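Local structure of protein BCAM1869 (Burkholderia cenocepacia, 4O2H) at residues R49-W63 and T75-G87. The protein is an RsaM homologue that probably acts as a transcriptional regulator in quorum sensing and associates with copies of itself. Sequence-based numbering, arbitrary orientation.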
loop_
_atom_site.group_PDB
_atom_site.type_symbol
_atom_site.label_atom_id
_atom_site.label_comp_id
_atom_site.label_asym_id
_atom_site.label_seq_id
_atom_site.Cartn_x
_atom_site.Cartn_y
_atom_site.Cartn_z
ATOM N N ARG A 49 -14.966 -6.375 11.330
ATOM C CA ARG A 49 -15.762 -7.324 12.103
ATOM C C ARG A 49 -16.451 -6.637 13.280
ATOM O O ARG A 49 -17.545 -7.030 13.648
ATOM C CB ARG A 49 -14.893 -8.482 12.609
ATOM C CG ARG A 49 -14.719 -9.591 11.578
ATOM C CD ARG A 49 -13.681 -10.575 12.053
ATOM N NE ARG A 49 -13.435 -11.632 11.077
ATOM C CZ ARG A 49 -12.429 -12.498 11.155
ATOM N NH1 ARG A 49 -11.558 -12.426 12.157
ATOM N NH2 ARG A 49 -12.277 -13.436 10.227
ATOM N N ASP A 50 -15.829 -5.582 13.817
ATOM C CA ASP A 50 -16.309 -4.738 14.910
ATOM C C ASP A 50 -17.459 -3.840 14.449
ATOM O O ASP A 50 -18.265 -3.379 15.267
ATOM C CB ASP A 50 -15.161 -3.867 15.408
ATOM C CG ASP A 50 -15.079 -3.812 16.906
ATOM O OD1 ASP A 50 -14.218 -4.520 17.476
ATOM O OD2 ASP A 50 -15.877 -3.061 17.516
ATOM N N ASN A 51 -17.513 -3.588 13.134
ATOM C CA ASN A 51 -18.536 -2.767 12.494
ATOM C C ASN A 51 -19.537 -3.660 11.748
ATOM O O ASN A 51 -20.080 -3.243 10.736
ATOM C CB ASN A 51 -17.883 -1.720 11.555
ATOM C CG ASN A 51 -16.882 -0.838 12.256
ATOM O OD1 ASN A 51 -16.970 -0.594 13.468
ATOM N ND2 ASN A 51 -15.896 -0.355 11.514
ATOM N N ALA A 52 -19.757 -4.899 12.251
ATOM C CA ALA A 52 -20.733 -5.893 11.768
ATOM C C ALA A 52 -20.512 -6.399 10.314
ATOM O O ALA A 52 -21.441 -6.964 9.709
ATOM C CB ALA A 52 -22.163 -5.354 11.918
ATOM N N ILE A 53 -19.293 -6.278 9.785
ATOM C CA ILE A 53 -19.005 -6.815 8.455
ATOM C C ILE A 53 -18.496 -8.245 8.676
ATOM O O ILE A 53 -17.530 -8.432 9.424
ATOM C CB ILE A 53 -18.022 -5.895 7.666
ATOM C CG1 ILE A 53 -18.751 -4.617 7.193
ATOM C CG2 ILE A 53 -17.363 -6.608 6.482
ATOM C CD1 ILE A 53 -18.000 -3.347 7.385
ATOM N N ASP A 54 -19.156 -9.252 8.051
ATOM C CA ASP A 54 -18.733 -10.650 8.149
ATOM C C ASP A 54 -17.617 -10.942 7.103
ATOM O O ASP A 54 -17.870 -11.532 6.042
ATOM C CB ASP A 54 -19.923 -11.633 8.005
ATOM C CG ASP A 54 -19.589 -13.050 8.471
ATOM O OD1 ASP A 54 -18.572 -13.217 9.191
ATOM O OD2 ASP A 54 -20.336 -13.989 8.112
ATOM N N ALA A 55 -16.387 -10.498 7.415
ATOM C CA ALA A 55 -15.251 -10.664 6.510
ATOM C C ALA A 55 -14.347 -11.809 6.949
ATOM O O ALA A 55 -14.035 -11.955 8.129
ATOM C CB ALA A 55 -14.452 -9.371 6.410
ATOM N N ARG A 56 -13.937 -12.622 5.977
ATOM C CA ARG A 56 -13.001 -13.729 6.179
ATOM C C ARG A 56 -11.570 -13.199 6.252
ATOM O O ARG A 56 -10.788 -13.639 7.083
ATOM C CB ARG A 56 -13.116 -14.698 5.001
ATOM C CG ARG A 56 -13.988 -15.895 5.273
ATOM C CD ARG A 56 -14.263 -16.614 3.965
ATOM N NE ARG A 56 -13.049 -17.206 3.409
ATOM C CZ ARG A 56 -12.927 -17.569 2.141
ATOM N NH1 ARG A 56 -13.941 -17.412 1.299
ATOM N NH2 ARG A 56 -11.785 -18.081 1.698
ATOM N N LEU A 57 -11.225 -12.289 5.310
ATOM C CA LEU A 57 -9.917 -11.649 5.189
ATOM C C LEU A 57 -10.093 -10.180 4.840
ATOM O O LEU A 57 -11.102 -9.808 4.228
ATOM C CB LEU A 57 -9.062 -12.305 4.073
ATOM C CG LEU A 57 -8.681 -13.779 4.115
ATOM C CD1 LEU A 57 -8.079 -14.182 2.762
ATOM C CD2 LEU A 57 -7.659 -14.075 5.250
ATOM N N ALA A 58 -9.076 -9.366 5.151
ATOM C CA ALA A 58 -9.031 -7.979 4.775
ATOM C C ALA A 58 -7.602 -7.593 4.523
ATOM O O ALA A 58 -6.687 -8.130 5.160
ATOM C CB ALA A 58 -9.638 -7.107 5.858
ATOM N N GLY A 59 -7.404 -6.622 3.641
ATOM C CA GLY A 59 -6.056 -6.165 3.360
ATOM C C GLY A 59 -6.007 -5.019 2.397
ATOM O O GLY A 59 -7.031 -4.409 2.068
ATOM N N TYR A 60 -4.798 -4.783 1.912
ATOM C CA TYR A 60 -4.424 -3.749 0.980
ATOM C C TYR A 60 -4.047 -4.383 -0.365
ATOM O O TYR A 60 -3.749 -5.579 -0.460
ATOM C CB TYR A 60 -3.244 -2.917 1.560
ATOM C CG TYR A 60 -1.890 -3.585 1.398
ATOM C CD1 TYR A 60 -1.149 -3.433 0.226
ATOM C CD2 TYR A 60 -1.363 -4.401 2.403
ATOM C CE1 TYR A 60 0.069 -4.089 0.047
ATOM C CE2 TYR A 60 -0.120 -5.027 2.250
ATOM C CZ TYR A 60 0.570 -4.897 1.053
ATOM O OH TYR A 60 1.772 -5.533 0.853
ATOM N N THR A 61 -4.074 -3.557 -1.394
ATOM C CA THR A 61 -3.622 -3.886 -2.735
ATOM C C THR A 61 -3.181 -2.579 -3.390
ATOM O O THR A 61 -3.728 -1.527 -3.086
ATOM C CB THR A 61 -4.631 -4.694 -3.525
ATOM O OG1 THR A 61 -4.001 -5.107 -4.739
ATOM C CG2 THR A 61 -5.928 -3.941 -3.775
ATOM N N GLU A 62 -2.109 -2.676 -4.185
ATOM C CA GLU A 62 -1.431 -1.633 -4.943
ATOM C C GLU A 62 -1.301 -2.053 -6.407
ATOM O O GLU A 62 -0.850 -3.153 -6.688
ATOM C CB GLU A 62 -0.038 -1.322 -4.344
ATOM C CG GLU A 62 -0.118 -0.554 -3.033
ATOM C CD GLU A 62 -0.918 0.743 -3.046
ATOM O OE1 GLU A 62 -1.118 1.364 -4.121
ATOM O OE2 GLU A 62 -1.306 1.162 -1.936
ATOM N N TRP A 63 -1.751 -1.176 -7.316
ATOM C CA TRP A 63 -1.803 -1.376 -8.762
ATOM C C TRP A 63 -1.176 -0.159 -9.444
ATOM O O TRP A 63 -1.090 0.916 -8.844
ATOM C CB TRP A 63 -3.286 -1.584 -9.224
ATOM C CG TRP A 63 -3.897 -2.907 -8.790
ATOM C CD1 TRP A 63 -3.971 -3.404 -7.519
ATOM C CD2 TRP A 63 -4.391 -3.943 -9.657
ATOM N NE1 TRP A 63 -4.501 -4.670 -7.534
ATOM C CE2 TRP A 63 -4.778 -5.025 -8.837
ATOM C CE3 TRP A 63 -4.596 -4.037 -11.048
ATOM C CZ2 TRP A 63 -5.391 -6.182 -9.357
ATOM C CZ3 TRP A 63 -5.167 -5.203 -11.573
ATOM C CH2 TRP A 63 -5.532 -6.268 -10.736
ATOM N N THR A 75 -0.860 5.357 -10.161
ATOM C CA THR A 75 -0.947 4.471 -8.966
ATOM C C THR A 75 -2.371 4.435 -8.451
ATOM O O THR A 75 -3.043 5.464 -8.395
ATOM C CB THR A 75 -0.071 4.958 -7.814
ATOM O OG1 THR A 75 -0.247 6.366 -7.704
ATOM C CG2 THR A 75 1.362 4.640 -8.014
ATOM N N VAL A 76 -2.838 3.269 -8.107
ATOM C CA VAL A 76 -4.183 3.030 -7.611
ATOM C C VAL A 76 -4.069 1.953 -6.550
ATOM O O VAL A 76 -3.567 0.845 -6.820
ATOM C CB VAL A 76 -5.182 2.629 -8.750
ATOM C CG1 VAL A 76 -6.614 2.454 -8.212
ATOM C CG2 VAL A 76 -5.144 3.632 -9.923
ATOM N N GLY A 77 -4.506 2.303 -5.352
ATOM C CA GLY A 77 -4.495 1.400 -4.213
ATOM C C GLY A 77 -5.775 1.490 -3.431
ATOM O O GLY A 77 -6.492 2.480 -3.511
ATOM N N TRP A 78 -6.112 0.429 -2.744
ATOM C CA TRP A 78 -7.332 0.390 -1.954
ATOM C C TRP A 78 -7.247 -0.729 -0.933
ATOM O O TRP A 78 -6.394 -1.635 -1.033
ATOM C CB TRP A 78 -8.591 0.209 -2.862
ATOM C CG TRP A 78 -8.638 -1.111 -3.600
ATOM C CD1 TRP A 78 -9.371 -2.221 -3.253
ATOM C CD2 TRP A 78 -8.057 -1.402 -4.890
ATOM N NE1 TRP A 78 -9.248 -3.189 -4.217
ATOM C CE2 TRP A 78 -8.450 -2.717 -5.238
ATOM C CE3 TRP A 78 -7.203 -0.693 -5.761
ATOM C CZ2 TRP A 78 -8.005 -3.347 -6.413
ATOM C CZ3 TRP A 78 -6.739 -1.327 -6.902
ATOM C CH2 TRP A 78 -7.160 -2.628 -7.236
ATOM N N ASP A 79 -8.159 -0.664 0.036
ATOM C CA ASP A 79 -8.410 -1.704 1.034
ATOM C C ASP A 79 -9.544 -2.567 0.550
ATOM O O ASP A 79 -10.515 -2.071 -0.054
ATOM C CB ASP A 79 -8.730 -1.112 2.422
ATOM C CG ASP A 79 -7.554 -0.462 3.124
ATOM O OD1 ASP A 79 -6.400 -0.643 2.659
ATOM O OD2 ASP A 79 -7.778 0.206 4.146
ATOM N N TRP A 80 -9.411 -3.876 0.777
ATOM C CA TRP A 80 -10.440 -4.843 0.365
ATOM C C TRP A 80 -10.784 -5.783 1.519
ATOM O O TRP A 80 -10.066 -5.853 2.494
ATOM C CB TRP A 80 -9.977 -5.655 -0.867
ATOM C CG TRP A 80 -8.670 -6.358 -0.612
ATOM C CD1 TRP A 80 -7.423 -5.879 -0.887
ATOM C CD2 TRP A 80 -8.478 -7.597 0.101
ATOM N NE1 TRP A 80 -6.470 -6.739 -0.404
ATOM C CE2 TRP A 80 -7.089 -7.800 0.215
ATOM C CE3 TRP A 80 -9.354 -8.572 0.636
ATOM C CZ2 TRP A 80 -6.547 -8.911 0.879
ATOM C CZ3 TRP A 80 -8.816 -9.671 1.289
ATOM C CH2 TRP A 80 -7.430 -9.839 1.400
ATOM N N TYR A 81 -11.871 -6.510 1.386
ATOM C CA TYR A 81 -12.251 -7.557 2.301
ATOM C C TYR A 81 -12.889 -8.648 1.496
ATOM O O TYR A 81 -13.474 -8.407 0.429
ATOM C CB TYR A 81 -13.110 -7.114 3.514
ATOM C CG TYR A 81 -14.497 -6.579 3.232
ATOM C CD1 TYR A 81 -15.595 -7.431 3.178
ATOM C CD2 TYR A 81 -14.729 -5.208 3.126
ATOM C CE1 TYR A 81 -16.879 -6.942 2.947
ATOM C CE2 TYR A 81 -16.013 -4.705 2.910
ATOM C CZ TYR A 81 -17.085 -5.579 2.820
ATOM O OH TYR A 81 -18.354 -5.094 2.626
ATOM N N LEU A 82 -12.748 -9.860 2.004
ATOM C CA LEU A 82 -13.332 -11.026 1.401
ATOM C C LEU A 82 -14.514 -11.455 2.271
ATOM O O LEU A 82 -14.316 -11.833 3.427
ATOM C CB LEU A 82 -12.249 -12.126 1.277
ATOM C CG LEU A 82 -12.721 -13.525 0.869
ATOM C CD1 LEU A 82 -13.314 -13.503 -0.541
ATOM C CD2 LEU A 82 -11.590 -14.481 0.975
ATOM N N GLU A 83 -15.751 -11.384 1.716
ATOM C CA GLU A 83 -16.964 -11.780 2.431
ATOM C C GLU A 83 -16.968 -13.268 2.696
ATOM O O GLU A 83 -16.532 -14.048 1.842
ATOM C CB GLU A 83 -18.231 -11.402 1.668
ATOM C CG GLU A 83 -18.594 -9.933 1.753
ATOM C CD GLU A 83 -20.086 -9.675 1.829
ATOM O OE1 GLU A 83 -20.852 -10.442 1.197
ATOM O OE2 GLU A 83 -20.489 -8.723 2.540
ATOM N N ARG A 84 -17.403 -13.654 3.897
ATOM C CA ARG A 84 -17.482 -15.045 4.286
ATOM C C ARG A 84 -18.611 -15.753 3.500
ATOM O O ARG A 84 -18.374 -16.797 2.888
ATOM C CB ARG A 84 -17.706 -15.146 5.807
ATOM C CG ARG A 84 -17.492 -16.535 6.407
ATOM C CD ARG A 84 -17.701 -16.582 7.927
ATOM N NE ARG A 84 -17.114 -15.421 8.605
ATOM C CZ ARG A 84 -15.841 -15.312 8.984
ATOM N NH1 ARG A 84 -14.997 -16.323 8.794
ATOM N NH2 ARG A 84 -15.406 -14.200 9.567
ATOM N N ALA A 85 -19.804 -15.133 3.470
ATOM C CA ALA A 85 -21.036 -15.679 2.895
ATOM C C ALA A 85 -20.928 -16.071 1.427
ATOM O O ALA A 85 -21.188 -17.224 1.061
ATOM C CB ALA A 85 -22.182 -14.681 3.060
ATOM N N THR A 86 -20.553 -15.108 0.614
ATOM C CA THR A 86 -20.529 -15.148 -0.827
ATOM C C THR A 86 -19.185 -15.488 -1.447
ATOM O O THR A 86 -19.147 -15.894 -2.612
ATOM C CB THR A 86 -20.952 -13.753 -1.309
ATOM O OG1 THR A 86 -20.322 -12.772 -0.474
ATOM C CG2 THR A 86 -22.474 -13.555 -1.256
ATOM N N GLY A 87 -18.103 -15.261 -0.722
ATOM C CA GLY A 87 -16.760 -15.436 -1.263
ATOM C C GLY A 87 -16.415 -14.284 -2.196
ATOM O O GLY A 87 -15.466 -14.368 -2.988
#
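Trp-80, Trp-78, Thr-61 and Trp-63 form the tight part of this antiparallel beta hairpin. Its strands, 55-65 and 74-83, are the central pair of a four-stranded antiparallel sheet, and their segments run at 162° to each other. Backbone bonds join Gly-59 with Trp-80, Thr-61 with Trp-78 and Trp-63 with Val-76. The Trp-80 ring lies flat over the backbone of Gly-59, whose N sits near the middle of one face. Gly-59 has no side chain, and this lets the indole come down on the strand. The ring is held there by Trp-80 NE1, which donates to Tyr-60 O at 3.0 Å and meets that oxygen from above the carbonyl plane.

Thr-61 presses its methyl onto the next indole. Thr-61 CG2 lies 3.2 Å from Trp-78 CE2, over the ring face. With OG1 anti to the backbone N (chi1 -172°), the hydroxyl takes the N-H of Trp-63 NE1 in the indole plane, and it also bonds to Ser-38. Trp-78 CH2 sits 3.3 Å from Trp-63 CD1, over the Trp-63 ring. Helix 128-138 packs against this tryptophan-rich face. On the other face Glu-62 forms a salt bridge with Arg-97 of the same chain, and Tyr-60 of the second subunit packs against Glu-62.

The end away from the hairpin turn is looser, and its charged side chains, Arg-49, Asp-54, Arg-56 and Arg-84, are exposed to solvent. Ile-53 CG2 rests on the Tyr-81 ring, 3.6 Å from Tyr-81 CE1; Leu-48 of helix 42-50 backs both. Leu-82 CD2 sits 3.6 Å from Arg-56 CZ, over the guanidinium centre. Arg-49 and Arg-84 bring their guanidinium groups together beside Ala-55 O, which accepts a bond from Arg-49 NE. Asp-54 probably offsets some of this positive charge. Arg-84 NE makes a nearly straight salt-bridge bond to Asp-54 OD1, 2.7 Å long, reaching the oxygen from above the carboxylate plane.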